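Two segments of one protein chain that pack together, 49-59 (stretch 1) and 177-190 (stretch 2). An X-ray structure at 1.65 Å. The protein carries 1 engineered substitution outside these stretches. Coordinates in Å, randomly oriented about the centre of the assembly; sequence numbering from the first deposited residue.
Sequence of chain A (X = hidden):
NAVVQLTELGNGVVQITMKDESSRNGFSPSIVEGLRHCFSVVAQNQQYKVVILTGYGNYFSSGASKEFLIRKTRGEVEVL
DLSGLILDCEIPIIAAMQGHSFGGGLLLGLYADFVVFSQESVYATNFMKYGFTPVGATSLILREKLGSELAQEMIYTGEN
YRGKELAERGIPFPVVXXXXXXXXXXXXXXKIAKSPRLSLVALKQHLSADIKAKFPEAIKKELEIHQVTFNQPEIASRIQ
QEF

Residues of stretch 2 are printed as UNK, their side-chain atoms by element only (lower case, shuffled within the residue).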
# COMPACT_ATOMS: atom_id res chain seq x y z
N LYS A 49 18.68 22.32 4.53
CA LYS A 49 17.59 21.54 5.12
C LYS A 49 16.90 20.58 4.15
O LYS A 49 16.30 19.60 4.59
CB LYS A 49 16.50 22.46 5.73
CG LYS A 49 16.94 23.33 6.87
CD LYS A 49 15.70 24.10 7.27
CE LYS A 49 15.86 24.86 8.54
NZ LYS A 49 14.62 25.62 8.77
N VAL A 50 16.87 20.93 2.86
CA VAL A 50 16.17 20.10 1.83
C VAL A 50 17.01 20.11 0.58
O VAL A 50 17.52 21.16 0.17
CB VAL A 50 14.73 20.65 1.49
CG1 VAL A 50 14.03 19.75 0.48
CG2 VAL A 50 13.86 20.78 2.74
N VAL A 51 17.21 18.93 -0.03
CA VAL A 51 17.91 18.83 -1.31
C VAL A 51 16.89 18.52 -2.42
O VAL A 51 16.07 17.61 -2.26
CB VAL A 51 18.91 17.67 -1.27
CG1 VAL A 51 19.46 17.42 -2.68
CG2 VAL A 51 20.03 17.96 -0.29
N ILE A 52 16.92 19.28 -3.52
CA ILE A 52 16.17 18.93 -4.71
C ILE A 52 17.16 18.38 -5.72
O ILE A 52 18.08 19.09 -6.16
CB ILE A 52 15.44 20.18 -5.27
CG1 ILE A 52 14.45 20.68 -4.20
CG2 ILE A 52 14.67 19.83 -6.58
CD1 ILE A 52 13.69 21.90 -4.58
N LEU A 53 16.98 17.11 -6.08
CA LEU A 53 17.84 16.47 -7.08
C LEU A 53 17.14 16.46 -8.43
O LEU A 53 16.02 15.98 -8.55
CB LEU A 53 18.15 15.04 -6.65
CG LEU A 53 19.02 14.18 -7.58
CD1 LEU A 53 20.42 14.77 -7.83
CD2 LEU A 53 19.13 12.73 -7.03
N THR A 54 17.81 16.95 -9.47
CA THR A 54 17.14 17.06 -10.77
C THR A 54 18.15 16.84 -11.90
O THR A 54 19.37 16.80 -11.67
CB THR A 54 16.37 18.40 -10.88
OG1 THR A 54 15.37 18.30 -11.92
CG2 THR A 54 17.31 19.59 -11.15
N GLY A 55 17.62 16.70 -13.11
CA GLY A 55 18.42 16.55 -14.34
C GLY A 55 18.50 17.82 -15.18
O GLY A 55 18.42 18.95 -14.67
N TYR A 56 18.64 17.61 -16.49
CA TYR A 56 18.70 18.70 -17.46
C TYR A 56 17.89 18.25 -18.67
O TYR A 56 17.88 17.05 -19.02
CB TYR A 56 20.15 18.91 -17.90
CG TYR A 56 20.60 17.91 -18.95
CD1 TYR A 56 21.09 16.66 -18.57
CD2 TYR A 56 20.51 18.21 -20.31
CE1 TYR A 56 21.48 15.71 -19.54
CE2 TYR A 56 20.89 17.27 -21.28
CZ TYR A 56 21.38 16.03 -20.88
OH TYR A 56 21.78 15.12 -21.83
N GLY A 57 17.26 19.21 -19.33
CA GLY A 57 16.58 18.90 -20.59
C GLY A 57 15.62 17.74 -20.42
O GLY A 57 14.79 17.73 -19.51
N ASN A 58 15.77 16.75 -21.30
CA ASN A 58 14.84 15.63 -21.41
C ASN A 58 15.16 14.45 -20.49
O ASN A 58 14.45 13.45 -20.55
CB ASN A 58 14.82 15.11 -22.85
CG ASN A 58 14.09 16.04 -23.80
OD1 ASN A 58 13.17 16.76 -23.40
ND2 ASN A 58 14.50 16.04 -25.06
N TYR A 59 16.22 14.58 -19.69
CA TYR A 59 16.75 13.45 -18.92
C TYR A 59 16.90 13.75 -17.44
O TYR A 59 17.52 14.75 -17.05
CB TYR A 59 18.12 13.02 -19.45
CG TYR A 59 18.07 12.57 -20.87
CD1 TYR A 59 17.68 11.28 -21.18
CD2 TYR A 59 18.38 13.45 -21.90
CE1 TYR A 59 17.61 10.86 -22.52
CE2 TYR A 59 18.32 13.05 -23.23
CZ TYR A 59 17.92 11.76 -23.53
OH TYR A 59 17.89 11.37 -24.85
N UNK A 177 3.20 18.44 -15.71
CA UNK A 177 3.84 18.71 -16.98
C UNK A 177 5.31 18.99 -16.77
O UNK A 177 5.70 19.57 -15.74
o UNK A 177 1.79 19.80 -17.66
c UNK A 177 3.20 19.92 -17.65
N UNK A 178 6.11 18.58 -17.74
CA UNK A 178 7.56 18.71 -17.66
C UNK A 178 8.01 20.10 -17.20
O UNK A 178 8.87 20.19 -16.32
c UNK A 178 10.73 18.12 -19.32
n UNK A 178 10.07 15.81 -22.13
c UNK A 178 8.19 18.33 -19.01
n UNK A 178 10.65 16.95 -20.21
c UNK A 178 9.51 19.04 -19.33
c UNK A 178 10.07 16.93 -21.42
n UNK A 178 9.50 18.01 -21.92
N UNK A 179 7.45 21.17 -17.78
CA UNK A 179 7.84 22.54 -17.43
C UNK A 179 7.47 22.96 -15.99
O UNK A 179 7.89 24.03 -15.52
c UNK A 179 7.24 23.56 -18.41
o UNK A 179 5.50 25.18 -20.19
c UNK A 179 5.01 24.31 -19.46
n UNK A 179 3.83 23.74 -19.71
c UNK A 179 5.74 23.82 -18.21
N UNK A 180 6.70 22.12 -15.29
CA UNK A 180 6.26 22.40 -13.93
C UNK A 180 6.90 21.51 -12.88
O UNK A 180 6.72 21.76 -11.67
o UNK A 180 4.44 24.28 -14.92
c UNK A 180 4.75 22.18 -13.81
c UNK A 180 3.94 23.18 -14.65
o UNK A 180 2.81 22.84 -15.05
N UNK A 181 7.60 20.47 -13.32
CA UNK A 181 8.20 19.50 -12.37
C UNK A 181 9.13 20.13 -11.33
O UNK A 181 8.95 19.93 -10.12
c UNK A 181 8.88 18.35 -13.12
c UNK A 181 9.73 17.47 -12.12
c UNK A 181 7.86 17.48 -13.86
N UNK A 182 10.14 20.87 -11.79
CA UNK A 182 11.08 21.48 -10.85
C UNK A 182 10.39 22.50 -9.93
O UNK A 182 10.59 22.48 -8.71
c UNK A 182 14.39 23.33 -11.61
c UNK A 182 13.31 22.73 -10.75
c UNK A 182 13.92 21.68 -9.78
c UNK A 182 12.24 22.09 -11.61
N UNK A 183 9.53 23.37 -10.49
CA UNK A 183 8.76 24.31 -9.67
C UNK A 183 7.95 23.61 -8.57
O UNK A 183 7.89 24.10 -7.45
c UNK A 183 8.51 26.10 -11.51
n UNK A 183 9.73 26.49 -11.17
c UNK A 183 7.79 25.15 -10.54
o UNK A 183 7.95 26.50 -12.57
N UNK A 184 7.31 22.49 -8.90
CA UNK A 184 6.49 21.76 -7.94
C UNK A 184 7.41 21.30 -6.80
O UNK A 184 7.06 21.47 -5.63
c UNK A 184 4.67 18.23 -5.83
o UNK A 184 2.60 17.61 -4.94
c UNK A 184 4.90 19.80 -7.65
c UNK A 184 5.80 20.57 -8.61
c UNK A 184 2.70 19.22 -6.77
c UNK A 184 5.46 18.93 -6.71
c UNK A 184 3.31 18.36 -5.86
c UNK A 184 3.51 19.94 -7.67
N UNK A 185 8.56 20.73 -7.17
CA UNK A 185 9.54 20.23 -6.18
C UNK A 185 10.03 21.37 -5.28
O UNK A 185 10.14 21.22 -4.05
c UNK A 185 10.72 19.54 -6.85
N UNK A 186 10.30 22.52 -5.89
CA UNK A 186 10.81 23.67 -5.14
C UNK A 186 9.77 24.15 -4.14
O UNK A 186 10.11 24.47 -3.00
o UNK A 186 11.74 26.15 -8.50
n UNK A 186 13.85 25.41 -8.69
c UNK A 186 12.45 24.46 -6.94
c UNK A 186 12.66 25.42 -8.11
c UNK A 186 11.21 24.81 -6.09
N UNK A 187 8.52 24.18 -4.56
CA UNK A 187 7.43 24.60 -3.66
C UNK A 187 7.28 23.67 -2.48
O UNK A 187 7.13 24.14 -1.33
c UNK A 187 6.11 24.75 -4.44
o UNK A 187 3.78 25.78 -5.71
c UNK A 187 4.87 26.15 -6.17
n UNK A 187 4.99 26.77 -7.35
c UNK A 187 6.16 25.94 -5.40
N UNK A 188 7.33 22.35 -2.74
CA UNK A 188 7.26 21.36 -1.68
C UNK A 188 8.47 21.53 -0.76
O UNK A 188 8.32 21.46 0.47
c UNK A 188 7.27 18.76 -1.31
c UNK A 188 6.15 18.80 -0.26
c UNK A 188 7.28 17.47 -2.12
c UNK A 188 7.23 19.95 -2.29
N UNK A 189 9.65 21.77 -1.34
CA UNK A 189 10.88 21.89 -0.54
C UNK A 189 10.75 23.07 0.43
O UNK A 189 11.12 22.99 1.59
N UNK A 190 10.20 24.17 -0.05
CA UNK A 190 10.07 25.35 0.81
C UNK A 190 9.12 25.07 1.98
O UNK A 190 9.34 25.55 3.08
c UNK A 190 11.96 27.64 -0.28
n UNK A 190 13.07 27.67 -1.00
o UNK A 190 11.92 28.06 0.87
c UNK A 190 10.71 27.09 -0.97
c UNK A 190 9.60 26.58 -0.01
O HOH W 1 11.73 14.08 -21.26

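Position 177 carries one carbon and then one oxygen, out of reach of stretch 1: Ser177. Position 178 has three carbons, a nitrogen, and a carbon bearing two more nitrogens, a guanidinium; this side chain reaches Gly57 and Asn58: Arg178. Arg178 CD lies 4.1 Å from Gly57 O, and Asn58 OD1 sits over one guanidinium face, 3.5 Å from Arg178 NH2 at an angle too poor for a hydrogen bond. Water 1 makes the polar link instead, accepting from Arg178 NH2 (2.6 Å) and donating to Asn58 O (2.9 Å).

Position 179 shows three carbons, the third carrying one oxygen and one nitrogen, and is out of reach: Gln179. Position 180 has two carbons, the second with two oxygens, a carboxylate, also out of reach: Asp180. At 181 one carbon carries two others, a fork at CB; it points sideways without contact: Val181.

Position 182 has four carbons forked at the second. One branch tip meets Ile52 CG2 and Thr54 CG2. This is Leu182, the tip being CD1, with Leu182 CD1 3.8 Å from Ile52 CG2 and 4.2 Å from Thr54 CG2; its CA-to-CB bond points sideways, but the end of the chain comes nearer.

Position 183 has two carbons, the second with one oxygen and one nitrogen, and points away: Asn183. At 184 a single carbon leads to a six-carbon ring bearing an oxygen, out of reach: Tyr184. Position 185 has one carbon, CB, 4.0 Å from Ile52 CG2: Ala185. Ala185 O is 3.7 Å from Ile52 CD1.

Position 186 has three carbons, the third with one oxygen and one nitrogen, and packs against Ile52 CD1: Gln186. Ile52 CD1 lies 3.4 Å from Gln186 CA and 3.7 Å from Gln186 CG; Gln186 OE1 accepts a weak hydrogen bond from Asn183 ND2 (3.4 Å). Position 187 has the same composition but points away: Gln187. Position 188, four carbons forked at the second, points sideways without contact: Leu188.

Position 189 has no side-chain atoms, and its backbone O lies 3.7 Å from Val50 CG2: Gly189. An ideal CB on Gly189 would point toward the strand, 3.5 Å from Ile52 CD1 and 3.6 Å from Val50 CG1. Position 190 again has three carbons ending in one oxygen and one nitrogen, pointing away: Gln190.

The contact is a helix lying nearly antiparallel (171°) to strand 50-54, with axes 8.9 Å apart. Alternation along the strand directs Val50, Ile52 and Thr54 toward the helix. Ile52 has the largest covered area, 82 Å² of it buried by the helix. No direct hydrogen bond crosses; apolar packing is supplemented by the water bridge at Arg178.

Stretch 2, residues 177-190: SRQDVLNYAQQLGQ
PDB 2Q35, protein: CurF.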